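Local structure of transcription regulator AsnC/Lrp ligand binding domain-containing protein (Sulfolobus tokodaii, 2ZBC) at residues Val28-Val33 with Val41-Ala46. The protein binds isoleucine as a stand-alone RAM module of the Lrp/AsnC family and probably takes part in amino-acid-responsive regulation of transcription. Sequence-based numbering, arbitrary orientation.
Sequences VTEVHV and VVKVEA
Val41 O is held twice from the neighbouring strand, by the N-H of His32 at 3.0 Å and by a CA-H...O contact from Val31 CA at 3.4 Å; Val41 N donates back to His32 O. This antiparallel hairpin, strands 28-34 and 40-45, belongs to the four-stranded sheet of the RAM domain, an alpha-beta sandwich. Further along, Lys43 N donates to Glu30 O at 3.0 Å and Lys43 O accepts from Thr29 N, whose OG1 lies 3.5 Å from Lys43 CB; the extra residue on the 28-33 side makes a beta bulge, which leaves Glu30 N buried without a partner.

On the face bearing Glu30, His32 and Lys43, His32 NE2 donates to Glu30 OE1 at 2.7 Å. The bond is nearly straight (165°), lies in the ring plane and uses the anti lone pair of OE1. Ser79 OG of a second subunit hydrogen-bonds ND1, and the sheet itself runs on into that subunit. Glu30 OE2 lies 3.6 Å from Lys43 CD, but NZ bends away from it; OE2 also comes close to its counterpart in the second subunit, which may raise the pKa of the pair. An alanine at Glu30 would probably leave His32 NE2 without its acceptor and open a gap beside the Lys43 chain.

The opposite face is apolar, packed by helices 15-22 and 49-60. There Val31 and Val42 lie side by side; with Val31 CG2 anti to its backbone N (chi1, measured to CG1, 54°), that methyl meets Val42 CG1 at 3.5 Å.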
loop_
_atom_site.group_PDB
_atom_site.type_symbol
_atom_site.label_atom_id
_atom_site.label_comp_id
_atom_site.label_asym_id
_atom_site.label_seq_id
_atom_site.Cartn_x
_atom_site.Cartn_y
_atom_site.Cartn_z
ATOM N N VAL A 28 26.965 -5.027 -3.572
ATOM C CA VAL A 28 25.945 -4.803 -4.560
ATOM C C VAL A 28 26.369 -5.533 -5.823
ATOM O O VAL A 28 27.277 -5.068 -6.496
ATOM C CB VAL A 28 25.792 -3.288 -4.855
ATOM C CG1 VAL A 28 24.972 -3.094 -6.065
ATOM C CG2 VAL A 28 25.183 -2.612 -3.700
ATOM N N THR A 29 25.755 -6.682 -6.123
ATOM C CA THR A 29 26.070 -7.451 -7.301
ATOM C C THR A 29 25.271 -7.050 -8.517
ATOM O O THR A 29 25.719 -7.325 -9.665
ATOM C CB THR A 29 25.909 -8.933 -7.074
ATOM O OG1 THR A 29 24.523 -9.237 -6.834
ATOM C CG2 THR A 29 26.660 -9.339 -5.775
ATOM N N GLU A 30 24.112 -6.386 -8.292
ATOM C CA GLU A 30 23.435 -5.699 -9.394
ATOM C C GLU A 30 22.698 -4.482 -8.858
ATOM O O GLU A 30 22.262 -4.440 -7.698
ATOM C CB GLU A 30 22.309 -6.489 -10.117
ATOM C CG GLU A 30 22.425 -7.948 -10.139
ATOM C CD GLU A 30 21.176 -8.635 -10.668
ATOM O OE1 GLU A 30 20.239 -8.041 -11.350
ATOM O OE2 GLU A 30 21.240 -9.840 -10.426
ATOM N N VAL A 31 22.440 -3.573 -9.778
ATOM C CA VAL A 31 21.707 -2.338 -9.403
ATOM C C VAL A 31 21.045 -1.801 -10.661
ATOM O O VAL A 31 21.619 -1.769 -11.752
ATOM C CB VAL A 31 22.641 -1.344 -8.684
ATOM C CG1 VAL A 31 23.892 -1.033 -9.491
ATOM C CG2 VAL A 31 21.963 -0.052 -8.302
ATOM N N HIS A 32 19.790 -1.397 -10.515
ATOM C CA HIS A 32 19.014 -0.968 -11.657
ATOM C C HIS A 32 18.120 0.176 -11.226
ATOM O O HIS A 32 17.427 0.017 -10.237
ATOM C CB HIS A 32 18.106 -2.128 -12.162
ATOM C CG HIS A 32 18.768 -3.492 -12.267
ATOM N ND1 HIS A 32 19.494 -3.882 -13.377
ATOM C CD2 HIS A 32 18.743 -4.566 -11.452
ATOM C CE1 HIS A 32 19.947 -5.114 -13.194
ATOM N NE2 HIS A 32 19.520 -5.554 -12.027
ATOM N N VAL A 33 18.014 1.271 -11.986
ATOM C CA VAL A 33 16.878 2.215 -11.723
ATOM C C VAL A 33 15.699 1.664 -12.522
ATOM O O VAL A 33 15.853 1.153 -13.658
ATOM C CB VAL A 33 17.199 3.668 -12.188
ATOM C CG1 VAL A 33 16.121 4.726 -11.960
ATOM C CG2 VAL A 33 18.443 4.172 -11.535
ATOM N N VAL A 41 16.505 -1.052 -7.626
ATOM C CA VAL A 41 16.456 -2.467 -7.199
ATOM C C VAL A 41 17.908 -2.846 -7.101
ATOM O O VAL A 41 18.638 -2.646 -8.030
ATOM C CB VAL A 41 15.734 -3.389 -8.193
ATOM C CG1 VAL A 41 15.915 -4.849 -7.751
ATOM C CG2 VAL A 41 14.336 -3.018 -8.407
ATOM N N VAL A 42 18.349 -3.328 -5.958
ATOM C CA VAL A 42 19.700 -3.857 -5.843
ATOM C C VAL A 42 19.657 -5.309 -5.412
ATOM O O VAL A 42 18.763 -5.712 -4.654
ATOM C CB VAL A 42 20.585 -3.085 -4.824
ATOM C CG1 VAL A 42 20.980 -1.706 -5.347
ATOM C CG2 VAL A 42 19.981 -2.972 -3.542
ATOM N N LYS A 43 20.566 -6.105 -5.927
ATOM C CA LYS A 43 20.854 -7.416 -5.312
ATOM C C LYS A 43 22.048 -7.270 -4.398
ATOM O O LYS A 43 23.080 -6.722 -4.776
ATOM C CB LYS A 43 21.090 -8.460 -6.386
ATOM C CG LYS A 43 21.038 -9.908 -5.823
ATOM C CD LYS A 43 20.714 -10.849 -6.995
ATOM C CE LYS A 43 21.563 -12.054 -7.011
ATOM N NZ LYS A 43 21.492 -12.796 -5.797
ATOM N N VAL A 44 21.927 -7.730 -3.168
ATOM C CA VAL A 44 22.987 -7.599 -2.207
ATOM C C VAL A 44 23.423 -8.995 -1.860
ATOM O O VAL A 44 22.606 -9.816 -1.627
ATOM C CB VAL A 44 22.510 -6.925 -0.937
ATOM C CG1 VAL A 44 23.580 -6.979 0.127
ATOM C CG2 VAL A 44 22.083 -5.521 -1.233
ATOM N N GLU A 45 24.708 -9.258 -1.937
ATOM C CA GLU A 45 25.288 -10.513 -1.436
ATOM C C GLU A 45 26.297 -10.152 -0.364
ATOM O O GLU A 45 27.222 -9.351 -0.608
ATOM C CB GLU A 45 25.964 -11.253 -2.610
ATOM C CG GLU A 45 26.687 -12.581 -2.266
ATOM C CD GLU A 45 25.773 -13.730 -1.834
ATOM O OE1 GLU A 45 24.583 -13.782 -2.316
ATOM O OE2 GLU A 45 26.261 -14.561 -0.980
ATOM N N ALA A 46 26.091 -10.628 0.858
ATOM C CA ALA A 46 27.045 -10.363 1.879
ATOM C C ALA A 46 27.472 -11.736 2.488
ATOM O O ALA A 46 26.834 -12.773 2.283
ATOM C CB ALA A 46 26.513 -9.455 2.937
#